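Local coordinates for protein aminodeoxyfutalosine deaminase (Deinococcus radiodurans, PDB 2IMR) that deaminates aminodeoxyfutalosine to futalosine in menaquinone biosynthesis, using one zinc ion per subunit, and acts more weakly on adenosine and related nucleosides, at residues V187-A190 against A191-H194; T193-E196 against R197-R200; S227-A230 against A231-L235; A387-G390 against G391-V395. All coordinates share one frame; numbering follows the deposited sequence.

Contact 1 (V187-A190 against A191-H194)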
ATOM      1  N   VAL A 187      -5.275  22.603 -12.229  1.00 19.41           N
ATOM      2  CA  VAL A 187      -4.430  21.663 -11.498  1.00 18.61           C
ATOM      3  C   VAL A 187      -4.268  20.398 -12.335  1.00 19.31           C
ATOM      4  O   VAL A 187      -3.169  19.849 -12.436  1.00 17.24           O
ATOM      5  CB  VAL A 187      -5.031  21.296 -10.124  1.00 18.33           C
ATOM      6  CG1 VAL A 187      -4.238  20.150  -9.498  1.00 18.67           C
ATOM      7  CG2 VAL A 187      -4.994  22.512  -9.208  1.00 19.83           C
ATOM      8  N   PHE A 188      -5.363  19.941 -12.937  1.00 18.67           N
ATOM      9  CA  PHE A 188      -5.318  18.744 -13.774  1.00 20.36           C
ATOM     10  C   PHE A 188      -4.354  18.932 -14.949  1.00 20.90           C
ATOM     11  O   PHE A 188      -3.529  18.063 -15.237  1.00 20.43           O
ATOM     12  CB  PHE A 188      -6.717  18.406 -14.307  1.00 20.75           C
ATOM     13  CG  PHE A 188      -6.717  17.302 -15.322  1.00 23.01           C
ATOM     14  CD1 PHE A 188      -6.379  16.002 -14.955  1.00 22.78           C
ATOM     15  CD2 PHE A 188      -6.992  17.570 -16.659  1.00 22.92           C
ATOM     16  CE1 PHE A 188      -6.309  14.988 -15.903  1.00 24.19           C
ATOM     17  CE2 PHE A 188      -6.926  16.561 -17.619  1.00 25.04           C
ATOM     18  CZ  PHE A 188      -6.583  15.266 -17.241  1.00 24.36           C
ATOM     19  N   ALA A 189      -4.457  20.075 -15.619  1.00 20.67           N
ATOM     20  CA  ALA A 189      -3.591  20.380 -16.756  1.00 21.37           C
ATOM     21  C   ALA A 189      -2.116  20.370 -16.353  1.00 21.53           C
ATOM     22  O   ALA A 189      -1.265  19.858 -17.089  1.00 21.04           O
ATOM     23  CB  ALA A 189      -3.967  21.736 -17.340  1.00 21.39           C
ATOM     24  N   ALA A 190      -1.814  20.936 -15.184  1.00 20.33           N
ATOM     25  CA  ALA A 190      -0.438  20.983 -14.691  1.00 19.96           C
ATOM     26  C   ALA A 190       0.057  19.572 -14.374  1.00 21.07           C
ATOM     27  O   ALA A 190       1.210  19.226 -14.652  1.00 20.60           O
ATOM     28  CB  ALA A 190      -0.360  21.862 -13.442  1.00 19.19           C
ATOM     29  N   ALA A 191      -0.821  18.763 -13.786  1.00 20.68           N
ATOM     30  CA  ALA A 191      -0.482  17.389 -13.443  1.00 21.48           C
ATOM     31  C   ALA A 191      -0.278  16.564 -14.712  1.00 22.20           C
ATOM     32  O   ALA A 191       0.674  15.791 -14.816  1.00 20.32           O
ATOM     33  CB  ALA A 191      -1.587  16.774 -12.593  1.00 22.08           C
ATOM     34  N   ARG A 192      -1.176  16.735 -15.677  1.00 22.48           N
ATOM     35  CA  ARG A 192      -1.084  16.002 -16.935  1.00 24.58           C
ATOM     36  C   ARG A 192       0.243  16.267 -17.636  1.00 22.41           C
ATOM     37  O   ARG A 192       0.875  15.344 -18.143  1.00 23.45           O
ATOM     38  CB  ARG A 192      -2.241  16.378 -17.865  1.00 26.09           C
ATOM     39  CG  ARG A 192      -2.227  15.627 -19.194  1.00 29.66           C
ATOM     40  CD  ARG A 192      -3.441  15.983 -20.041  1.00 32.42           C
ATOM     41  NE  ARG A 192      -3.532  17.424 -20.253  1.00 35.17           N
ATOM     42  CZ  ARG A 192      -4.571  18.039 -20.813  1.00 37.54           C
ATOM     43  NH1 ARG A 192      -5.623  17.339 -21.227  1.00 37.28           N
ATOM     44  NH2 ARG A 192      -4.559  19.360 -20.954  1.00 39.26           N
ATOM     45  N   THR A 193       0.664  17.529 -17.667  1.00 23.26           N
ATOM     46  CA  THR A 193       1.922  17.884 -18.313  1.00 23.44           C
ATOM     47  C   THR A 193       3.082  17.086 -17.716  1.00 22.50           C
ATOM     48  O   THR A 193       3.867  16.484 -18.449  1.00 20.39           O
ATOM     49  CB  THR A 193       2.213  19.397 -18.181  1.00 25.08           C
ATOM     50  OG1 THR A 193       1.175  20.135 -18.838  1.00 27.86           O
ATOM     51  CG2 THR A 193       3.552  19.744 -18.822  1.00 26.02           C
ATOM     52  N   HIS A 194       3.192  17.086 -16.389  1.00 21.59           N
ATOM     53  CA  HIS A 194       4.252  16.337 -15.710  1.00 22.08           C
ATOM     54  C   HIS A 194       4.160  14.851 -16.060  1.00 21.49           C
ATOM     55  O   HIS A 194       5.164  14.209 -16.390  1.00 22.16           O
ATOM     56  CB  HIS A 194       4.128  16.490 -14.190  1.00 22.69           C
ATOM     57  CG  HIS A 194       4.682  17.774 -13.656  1.00 23.62           C
ATOM     58  ND1 HIS A 194       6.035  18.027 -13.585  1.00 24.99           N
ATOM     59  CD2 HIS A 194       4.068  18.868 -13.147  1.00 24.02           C
ATOM     60  CE1 HIS A 194       6.231  19.221 -13.054  1.00 23.98           C
ATOM     61  NE2 HIS A 194       5.053  19.752 -12.778  1.00 24.45           N
TER
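F188 meets R192 one turn further along helix 184-199, the helical crossing between strands 170-176 and 206-212 in the beta-alpha-beta unit of this TIM-barrel amidohydrolase. The closer-packed side faces helix 220-233. There F188 holds its CG anti to the backbone N (chi1 172°), and its ring meets that of Y229 edge-to-face while also touching L222 and L225. F188 CE2 lies over one face of the R192 guanidinium, 3.9 Å from NH1, the two planes being turned 58° apart. A bend at chi3 of R192 turns the guanidinium back toward the phenyl ring, while the stem of this side chain leans on Y229. Beneath the pair, R192 N donates to F188 O at 2.7 Å, the shortest of the backbone bonds between the two segments, and A191 N donates to V187 O at 2.9 Å; A191 itself is buried, A191 CB 3.5 Å from V187 O.

The other side, with A190 and T193, is exposed, and its contacts are mostly with backbone carbonyls. A189 O takes the T193 N-H at 3.1 Å, and T193 OG1 stands 3.0 Å from the same oxygen, so a second bond there is plausible though its proton is not settled. The backbone is looser at A190, where the bond from H194 N is weak. A190 O lies oblique to the H194 ring, 3.2 Å from its CD2.

Contact 2 (T193-E196 against R197-R200)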
ATOM      1  N   THR A 193       0.664  17.529 -17.667  1.00 23.26           N
ATOM      2  CA  THR A 193       1.922  17.884 -18.313  1.00 23.44           C
ATOM      3  C   THR A 193       3.082  17.086 -17.716  1.00 22.50           C
ATOM      4  O   THR A 193       3.867  16.484 -18.449  1.00 20.39           O
ATOM      5  CB  THR A 193       2.213  19.397 -18.181  1.00 25.08           C
ATOM      6  OG1 THR A 193       1.175  20.135 -18.838  1.00 27.86           O
ATOM      7  CG2 THR A 193       3.552  19.744 -18.822  1.00 26.02           C
ATOM      8  N   HIS A 194       3.192  17.086 -16.389  1.00 21.59           N
ATOM      9  CA  HIS A 194       4.252  16.337 -15.710  1.00 22.08           C
ATOM     10  C   HIS A 194       4.160  14.851 -16.060  1.00 21.49           C
ATOM     11  O   HIS A 194       5.164  14.209 -16.390  1.00 22.16           O
ATOM     12  CB  HIS A 194       4.128  16.490 -14.190  1.00 22.69           C
ATOM     13  CG  HIS A 194       4.682  17.774 -13.656  1.00 23.62           C
ATOM     14  ND1 HIS A 194       6.035  18.027 -13.585  1.00 24.99           N
ATOM     15  CD2 HIS A 194       4.068  18.868 -13.147  1.00 24.02           C
ATOM     16  CE1 HIS A 194       6.231  19.221 -13.054  1.00 23.98           C
ATOM     17  NE2 HIS A 194       5.053  19.752 -12.778  1.00 24.45           N
ATOM     18  N   LEU A 195       2.950  14.308 -15.965  1.00 22.33           N
ATOM     19  CA  LEU A 195       2.710  12.901 -16.255  1.00 22.24           C
ATOM     20  C   LEU A 195       3.101  12.513 -17.680  1.00 25.08           C
ATOM     21  O   LEU A 195       3.722  11.468 -17.894  1.00 25.85           O
ATOM     22  CB  LEU A 195       1.236  12.564 -16.004  1.00 22.39           C
ATOM     23  CG  LEU A 195       0.809  12.684 -14.536  1.00 23.02           C
ATOM     24  CD1 LEU A 195      -0.696  12.557 -14.410  1.00 23.84           C
ATOM     25  CD2 LEU A 195       1.505  11.611 -13.722  1.00 23.55           C
ATOM     26  N   GLU A 196       2.747  13.350 -18.649  1.00 25.09           N
ATOM     27  CA  GLU A 196       3.072  13.063 -20.042  1.00 28.03           C
ATOM     28  C   GLU A 196       4.581  13.033 -20.237  1.00 27.17           C
ATOM     29  O   GLU A 196       5.103  12.224 -21.003  1.00 27.41           O
ATOM     30  CB  GLU A 196       2.444  14.112 -20.966  1.00 29.03           C
ATOM     31  CG  GLU A 196       0.930  14.182 -20.862  1.00 34.61           C
ATOM     32  CD  GLU A 196       0.312  15.148 -21.853  1.00 38.59           C
ATOM     33  OE1 GLU A 196       0.820  16.285 -21.979  1.00 40.56           O
ATOM     34  OE2 GLU A 196      -0.689  14.773 -22.500  1.00 41.26           O
ATOM     35  N   ARG A 197       5.277  13.916 -19.529  1.00 27.21           N
ATOM     36  CA  ARG A 197       6.727  13.995 -19.616  1.00 28.27           C
ATOM     37  C   ARG A 197       7.357  12.726 -19.038  1.00 28.29           C
ATOM     38  O   ARG A 197       8.205  12.094 -19.668  1.00 27.89           O
ATOM     39  CB  ARG A 197       7.224  15.226 -18.845  1.00 30.61           C
ATOM     40  CG  ARG A 197       8.660  15.616 -19.141  1.00 33.78           C
ATOM     41  CD  ARG A 197       9.156  16.714 -18.207  1.00 36.99           C
ATOM     42  NE  ARG A 197       9.345  16.216 -16.846  1.00 40.39           N
ATOM     43  CZ  ARG A 197       9.982  16.876 -15.882  1.00 41.44           C
ATOM     44  NH1 ARG A 197      10.500  18.075 -16.120  1.00 42.95           N
ATOM     45  NH2 ARG A 197      10.105  16.335 -14.678  1.00 42.16           N
ATOM     46  N   TRP A 198       6.927  12.347 -17.838  1.00 27.34           N
ATOM     47  CA  TRP A 198       7.465  11.166 -17.174  1.00 27.74           C
ATOM     48  C   TRP A 198       7.103   9.846 -17.850  1.00 29.61           C
ATOM     49  O   TRP A 198       7.880   8.892 -17.803  1.00 29.36           O
ATOM     50  CB  TRP A 198       7.009  11.123 -15.710  1.00 26.32           C
ATOM     51  CG  TRP A 198       7.614  12.202 -14.853  1.00 24.74           C
ATOM     52  CD1 TRP A 198       8.902  12.657 -14.896  1.00 25.12           C
ATOM     53  CD2 TRP A 198       6.963  12.936 -13.807  1.00 23.52           C
ATOM     54  NE1 TRP A 198       9.092  13.630 -13.943  1.00 25.80           N
ATOM     55  CE2 TRP A 198       7.918  13.822 -13.260  1.00 23.33           C
ATOM     56  CE3 TRP A 198       5.662  12.929 -13.278  1.00 20.66           C
ATOM     57  CZ2 TRP A 198       7.617  14.698 -12.208  1.00 22.40           C
ATOM     58  CZ3 TRP A 198       5.361  13.802 -12.231  1.00 21.00           C
ATOM     59  CH2 TRP A 198       6.340  14.675 -11.708  1.00 20.34           C
ATOM     60  N   ARG A 199       5.928   9.790 -18.473  1.00 30.13           N
ATOM     61  CA  ARG A 199       5.478   8.568 -19.134  1.00 32.09           C
ATOM     62  C   ARG A 199       6.475   8.104 -20.197  1.00 32.68           C
ATOM     63  O   ARG A 199       6.558   6.916 -20.503  1.00 33.10           O
ATOM     64  CB  ARG A 199       4.096   8.781 -19.767  1.00 32.86           C
ATOM     65  CG  ARG A 199       3.344   7.484 -20.062  1.00 36.26           C
ATOM     66  CD  ARG A 199       3.087   6.709 -18.776  1.00 36.63           C
ATOM     67  NE  ARG A 199       2.401   5.435 -18.983  1.00 38.38           N
ATOM     68  CZ  ARG A 199       1.184   5.307 -19.503  1.00 39.08           C
ATOM     69  NH1 ARG A 199       0.499   6.376 -19.887  1.00 39.17           N
ATOM     70  NH2 ARG A 199       0.640   4.101 -19.619  1.00 40.67           N
ATOM     71  N   ARG A 200       7.238   9.046 -20.743  1.00 33.71           N
ATOM     72  CA  ARG A 200       8.236   8.737 -21.766  1.00 35.76           C
ATOM     73  C   ARG A 200       9.508   8.158 -21.150  1.00 36.09           C
ATOM     74  O   ARG A 200      10.277   7.469 -21.823  1.00 36.80           O
ATOM     75  CB  ARG A 200       8.598  10.003 -22.545  1.00 36.36           C
ATOM     76  CG  ARG A 200       7.411  10.716 -23.161  1.00 38.21           C
ATOM     77  CD  ARG A 200       7.756  12.164 -23.487  1.00 38.74           C
ATOM     78  NE  ARG A 200       6.556  12.931 -23.806  1.00 42.81           N
ATOM     79  CZ  ARG A 200       6.368  14.207 -23.472  1.00 43.06           C
ATOM     80  NH1 ARG A 200       7.307  14.866 -22.804  1.00 43.30           N
ATOM     81  NH2 ARG A 200       5.236  14.819 -23.799  1.00 42.45           N
TER
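H194 and W198 both place CG anti to the carbonyl carbon (chi1 -80° and -69°), which sends the two side chains the same way, side by side, from successive turns of helix 184-199 in the TIM barrel's beta-alpha-beta unit. The planes are nearly parallel, at 26°, but slid so far that the rings barely overlap, with the imidazole 5.2 Å from the six-membered ring of W198 between centroids. The firmer touch is a CH-pi contact: H194 CB sits over the indole face, 3.5 Å from W198 CZ3. The same face receives H194 O, 3.1 Å above the ring plane and toward its rim, while that oxygen also accepts the N-H of W198, N to O 2.9 Å. One carbonyl thus serves the helix bond and lines the indole.

At its polar edge W198 NE1 donates to D160 OD1, and R197 NH2 forms a salt bridge with that same oxygen. This shared acceptor is consistent with the two donors R197 NH2 and W198 NE1 lying 3.0 Å apart. W198 is buried, edge-to-face with F174 and against helix 156-163; both W198 and L195 reach L208 of strand 206-212, L195 also L210, and L195 CD2 comes within 4.4 Å of W198 CE3. On the exposed side the extended R200 chain runs back along the helix, laying one guanidinium face over E196 O, with E196 CB 4.0 Å from R200 NH2.

Contact 3 (S227-A230 against A231-L235)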
ATOM      1  N   SER A 227      -9.207  10.457 -12.386  1.00 19.84           N
ATOM      2  CA  SER A 227      -9.528   9.046 -12.577  1.00 22.22           C
ATOM      3  C   SER A 227      -9.829   8.724 -14.037  1.00 23.14           C
ATOM      4  O   SER A 227      -9.400   7.685 -14.539  1.00 21.76           O
ATOM      5  CB  SER A 227     -10.691   8.602 -11.667  1.00 24.30           C
ATOM      6  OG  SER A 227     -11.850   9.398 -11.827  1.00 26.97           O
ATOM      7  N   ASP A 228     -10.550   9.610 -14.720  1.00 22.98           N
ATOM      8  CA  ASP A 228     -10.863   9.384 -16.132  1.00 24.28           C
ATOM      9  C   ASP A 228      -9.577   9.379 -16.949  1.00 23.81           C
ATOM     10  O   ASP A 228      -9.385   8.527 -17.819  1.00 23.26           O
ATOM     11  CB  ASP A 228     -11.797  10.472 -16.676  1.00 25.44           C
ATOM     12  CG  ASP A 228     -13.222  10.338 -16.165  1.00 27.33           C
ATOM     13  OD1 ASP A 228     -13.539   9.322 -15.515  1.00 30.45           O
ATOM     14  OD2 ASP A 228     -14.034  11.252 -16.424  1.00 30.14           O
ATOM     15  N   TYR A 229      -8.698  10.335 -16.668  1.00 23.12           N
ATOM     16  CA  TYR A 229      -7.428  10.427 -17.379  1.00 22.56           C
ATOM     17  C   TYR A 229      -6.621   9.148 -17.189  1.00 22.68           C
ATOM     18  O   TYR A 229      -6.169   8.540 -18.158  1.00 21.65           O
ATOM     19  CB  TYR A 229      -6.615  11.620 -16.871  1.00 23.31           C
ATOM     20  CG  TYR A 229      -5.275  11.777 -17.556  1.00 22.68           C
ATOM     21  CD1 TYR A 229      -5.193  12.224 -18.877  1.00 24.96           C
ATOM     22  CD2 TYR A 229      -4.087  11.462 -16.892  1.00 23.70           C
ATOM     23  CE1 TYR A 229      -3.961  12.355 -19.522  1.00 23.87           C
ATOM     24  CE2 TYR A 229      -2.850  11.587 -17.528  1.00 24.68           C
ATOM     25  CZ  TYR A 229      -2.797  12.034 -18.842  1.00 25.69           C
ATOM     26  OH  TYR A 229      -1.581  12.160 -19.471  1.00 28.46           O
ATOM     27  N   ALA A 230      -6.452   8.734 -15.936  1.00 21.75           N
ATOM     28  CA  ALA A 230      -5.688   7.526 -15.628  1.00 21.49           C
ATOM     29  C   ALA A 230      -6.297   6.276 -16.256  1.00 21.71           C
ATOM     30  O   ALA A 230      -5.584   5.430 -16.799  1.00 22.37           O
ATOM     31  CB  ALA A 230      -5.582   7.347 -14.112  1.00 21.89           C
ATOM     32  N   ALA A 231      -7.615   6.154 -16.164  1.00 21.69           N
ATOM     33  CA  ALA A 231      -8.315   5.007 -16.728  1.00 23.95           C
ATOM     34  C   ALA A 231      -8.074   4.946 -18.234  1.00 24.41           C
ATOM     35  O   ALA A 231      -7.796   3.882 -18.793  1.00 24.73           O
ATOM     36  CB  ALA A 231      -9.808   5.116 -16.437  1.00 23.57           C
ATOM     37  N   GLY A 232      -8.160   6.101 -18.883  1.00 25.43           N
ATOM     38  CA  GLY A 232      -7.957   6.162 -20.318  1.00 27.10           C
ATOM     39  C   GLY A 232      -6.526   5.933 -20.763  1.00 28.30           C
ATOM     40  O   GLY A 232      -6.292   5.340 -21.820  1.00 28.49           O
ATOM     41  N   GLU A 233      -5.568   6.396 -19.965  1.00 27.65           N
ATOM     42  CA  GLU A 233      -4.150   6.252 -20.294  1.00 27.89           C
ATOM     43  C   GLU A 233      -3.515   4.988 -19.732  1.00 26.96           C
ATOM     44  O   GLU A 233      -2.353   4.697 -20.008  1.00 27.35           O
ATOM     45  CB  GLU A 233      -3.365   7.461 -19.785  1.00 28.69           C
ATOM     46  CG  GLU A 233      -3.661   8.747 -20.521  1.00 32.66           C
ATOM     47  CD  GLU A 233      -3.317   8.653 -21.993  1.00 35.76           C
ATOM     48  OE1 GLU A 233      -2.143   8.368 -22.309  1.00 37.15           O
ATOM     49  OE2 GLU A 233      -4.222   8.861 -22.831  1.00 37.51           O
ATOM     50  N   GLY A 234      -4.274   4.243 -18.937  1.00 27.18           N
ATOM     51  CA  GLY A 234      -3.744   3.027 -18.350  1.00 26.66           C
ATOM     52  C   GLY A 234      -2.793   3.286 -17.194  1.00 26.73           C
ATOM     53  O   GLY A 234      -1.850   2.527 -16.985  1.00 27.01           O
ATOM     54  N   LEU A 235      -3.029   4.360 -16.442  1.00 25.02           N
ATOM     55  CA  LEU A 235      -2.177   4.688 -15.300  1.00 24.11           C
ATOM     56  C   LEU A 235      -2.783   4.158 -14.002  1.00 23.23           C
ATOM     57  O   LEU A 235      -3.944   4.426 -13.699  1.00 23.53           O
ATOM     58  CB  LEU A 235      -2.002   6.204 -15.177  1.00 24.46           C
ATOM     59  CG  LEU A 235      -1.181   6.933 -16.240  1.00 25.61           C
ATOM     60  CD1 LEU A 235      -1.271   8.427 -16.002  1.00 26.28           C
ATOM     61  CD2 LEU A 235       0.268   6.469 -16.187  1.00 27.24           C
TER
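S227 opens the final two turns of helix 220-233, in the TIM-barrel domain, by taking the backbone N-H of A231 on its carbonyl, N to O 2.9 Å; its own OG is bonded back to M223 O. D228 makes the next rung, G232 N to D228 O at 2.9 Å, and sends its carboxylate to a salt bridge with R224.

Y229 supplies the aromatic contact. Its ring swings along the helix because CG is anti to the backbone N (chi1 180°), and E233 comes over one face: E233 CG lies 3.9 Å from the ring centroid in a CH-pi contact. E233 is bent at chi2, and its carboxylate plane stays within 21° of the tyrosine plane. L235 reaches the same ring from another direction, L235 CD1 to Y229 CE2 being 3.8 Å. Below, E233 N donates to Y229 O at 2.9 Å.

A230 ends the walk with a doubly used carbonyl. L235 N donates to A230 O at 2.8 Å, a six-to-one bond as in a Schellman motif, with G234 at positive phi turning the chain; G234 N adds a weak bond to the same oxygen. A230 CB rests 3.9 Å from L235 CB, the apolar touch expected across such an end. With E233 O taken by R199 of helix 184-199, the chemistry implies that A230 O and E233 O both find donors at the helix end, while L235, buried, directs its first side-chain bond toward the helix.

Contact 4 (A387-G390 against G391-V395)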
ATOM      1  N   ALA A 387       1.142 -10.058   1.426  1.00 19.54           N
ATOM      2  CA  ALA A 387       2.405  -9.331   1.436  1.00 19.81           C
ATOM      3  C   ALA A 387       3.168  -9.478   0.130  1.00 19.68           C
ATOM      4  O   ALA A 387       3.756  -8.517  -0.370  1.00 19.40           O
ATOM      5  CB  ALA A 387       3.276  -9.807   2.600  1.00 18.79           C
ATOM      6  N   VAL A 388       3.149 -10.682  -0.429  1.00 19.98           N
ATOM      7  CA  VAL A 388       3.873 -10.952  -1.661  1.00 22.10           C
ATOM      8  C   VAL A 388       3.045 -10.819  -2.940  1.00 23.02           C
ATOM      9  O   VAL A 388       3.292  -9.927  -3.754  1.00 24.00           O
ATOM     10  CB  VAL A 388       4.505 -12.360  -1.620  1.00 23.76           C
ATOM     11  CG1 VAL A 388       5.273 -12.626  -2.908  1.00 24.19           C
ATOM     12  CG2 VAL A 388       5.427 -12.475  -0.416  1.00 24.52           C
ATOM     13  N   LYS A 389       2.069 -11.706  -3.121  1.00 22.66           N
ATOM     14  CA  LYS A 389       1.249 -11.674  -4.329  1.00 23.39           C
ATOM     15  C   LYS A 389       0.296 -10.487  -4.377  1.00 20.86           C
ATOM     16  O   LYS A 389       0.163  -9.838  -5.411  1.00 21.61           O
ATOM     17  CB  LYS A 389       0.452 -12.972  -4.473  1.00 24.93           C
ATOM     18  CG  LYS A 389      -0.353 -13.051  -5.773  1.00 28.92           C
ATOM     19  CD  LYS A 389       0.556 -12.949  -6.996  1.00 30.93           C
ATOM     20  CE  LYS A 389      -0.240 -13.029  -8.292  1.00 36.51           C
ATOM     21  NZ  LYS A 389       0.637 -13.017  -9.500  1.00 38.92           N
ATOM     22  N   GLY A 390      -0.369 -10.212  -3.262  1.00 21.09           N
ATOM     23  CA  GLY A 390      -1.290  -9.089  -3.223  1.00 19.46           C
ATOM     24  C   GLY A 390      -0.599  -7.805  -3.652  1.00 20.64           C
ATOM     25  O   GLY A 390      -1.098  -7.078  -4.508  1.00 19.94           O
ATOM     26  N   GLY A 391       0.561  -7.531  -3.058  1.00 17.94           N
ATOM     27  CA  GLY A 391       1.305  -6.326  -3.392  1.00 18.71           C
ATOM     28  C   GLY A 391       1.773  -6.280  -4.832  1.00 19.90           C
ATOM     29  O   GLY A 391       1.733  -5.229  -5.479  1.00 16.67           O
ATOM     30  N   GLN A 392       2.231  -7.420  -5.338  1.00 20.74           N
ATOM     31  CA  GLN A 392       2.710  -7.508  -6.709  1.00 22.48           C
ATOM     32  C   GLN A 392       1.576  -7.139  -7.672  1.00 22.58           C
ATOM     33  O   GLN A 392       1.787  -6.437  -8.662  1.00 20.97           O
ATOM     34  CB  GLN A 392       3.211  -8.932  -6.990  1.00 25.47           C
ATOM     35  CG  GLN A 392       3.949  -9.120  -8.314  1.00 29.88           C
ATOM     36  CD  GLN A 392       3.021  -9.181  -9.512  1.00 33.61           C
ATOM     37  OE1 GLN A 392       2.001  -9.872  -9.487  1.00 37.33           O
ATOM     38  NE2 GLN A 392       3.375  -8.465 -10.577  1.00 35.56           N
ATOM     39  N   ARG A 393       0.369  -7.596  -7.371  1.00 23.39           N
ATOM     40  CA  ARG A 393      -0.760  -7.298  -8.237  1.00 25.39           C
ATOM     41  C   ARG A 393      -1.083  -5.806  -8.241  1.00 24.82           C
ATOM     42  O   ARG A 393      -1.491  -5.251  -9.263  1.00 25.01           O
ATOM     43  CB  ARG A 393      -1.978  -8.115  -7.809  1.00 27.45           C
ATOM     44  CG  ARG A 393      -1.743  -9.618  -7.890  1.00 31.93           C
ATOM     45  CD  ARG A 393      -3.049 -10.369  -7.784  1.00 34.12           C
ATOM     46  NE  ARG A 393      -3.908 -10.069  -8.923  1.00 37.93           N
ATOM     47  CZ  ARG A 393      -5.233 -10.157  -8.904  1.00 39.23           C
ATOM     48  NH1 ARG A 393      -5.862 -10.534  -7.798  1.00 39.80           N
ATOM     49  NH2 ARG A 393      -5.931  -9.865  -9.994  1.00 40.68           N
ATOM     50  N   VAL A 394      -0.887  -5.157  -7.099  1.00 22.81           N
ATOM     51  CA  VAL A 394      -1.146  -3.727  -6.973  1.00 20.63           C
ATOM     52  C   VAL A 394      -0.079  -2.867  -7.649  1.00 21.13           C
ATOM     53  O   VAL A 394      -0.400  -1.975  -8.434  1.00 20.06           O
ATOM     54  CB  VAL A 394      -1.239  -3.302  -5.476  1.00 22.03           C
ATOM     55  CG1 VAL A 394      -1.246  -1.781  -5.353  1.00 21.49           C
ATOM     56  CG2 VAL A 394      -2.495  -3.878  -4.849  1.00 18.65           C
ATOM     57  N   VAL A 395       1.191  -3.148  -7.367  1.00 19.43           N
ATOM     58  CA  VAL A 395       2.275  -2.341  -7.920  1.00 22.40           C
ATOM     59  C   VAL A 395       2.871  -2.828  -9.230  1.00 23.51           C
ATOM     60  O   VAL A 395       3.639  -2.103  -9.870  1.00 22.53           O
ATOM     61  CB  VAL A 395       3.431  -2.185  -6.894  1.00 22.41           C
ATOM     62  CG1 VAL A 395       2.877  -1.711  -5.564  1.00 24.42           C
ATOM     63  CG2 VAL A 395       4.177  -3.506  -6.724  1.00 25.00           C
TER
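K389 lies alongside Q392 and slants across R393 in the closing turns of helix 380-395 of this TIM-barrel amidohydrolase. K389 and Q392 point the same way, both with CG anti to the backbone N and both bent at chi2. Their ends therefore meet: K389 NZ gives a weak hydrogen bond to Q392 OE1, 3.4 Å away. R393 leaves with CG anti to its carbonyl carbon instead (chi1 -61°), which brings its stem across the lysine chain, so the touch is between methylenes, K389 CE to R393 CG 3.7 Å. The two cationic ends diverge, and R393 NH1 finds its counter-charge in a salt bridge with E348. R393 CG is also pressed close to the backbone, 3.1 Å from K389 O, the carbonyl that accepts R393 N at 3.0 Å.

The first segment includes a wider, pi-type turn. A387 O and G391 N are 4.3 Å apart there, and regular bonding resumes with Q392 N to V388 O at 3.1 Å. Past the two glycines, V394 N donates to G390 O, and V394 CG2 lies 3.5 Å from that oxygen.

The buried flank is apolar. A387 and V394 pack on L351 and A350 of strand 349-351, and the side chain of V394 is about 7 Å from that of the zinc ligand H99. A387 is backbone-bonded to V96, V395 O takes a hydrogen bond from T171, and V388 and K389 rest on Y47, joining the helix to barrel strand 349-351 and to strand 45-47.

Contacts 1 and 2 are consecutive parts of helix 184-199, sharing T193 and H194; contact 1 is a surface patch, whereas contact 2 buries L195 and W198. Contact 3, partly buried, belongs to helix 220-233, which lies against both: F188 CE1 comes 3.5 Å from Y229 CB, and R199 NH2 probably bonds E233 O. Y229 thus joins three local clusters. Contact 4 is buried and separate, its nearest atoms about 9 Å from contact 3. Aromatic rings take part in contacts 1 to 3: an arginine beside phenylalanine in contact 1, CH-pi contacts in 2 and 3; contact 4 has no aromatic ring of its own, relying on K389 against Q392 and R393, beside two glycines in the backbone.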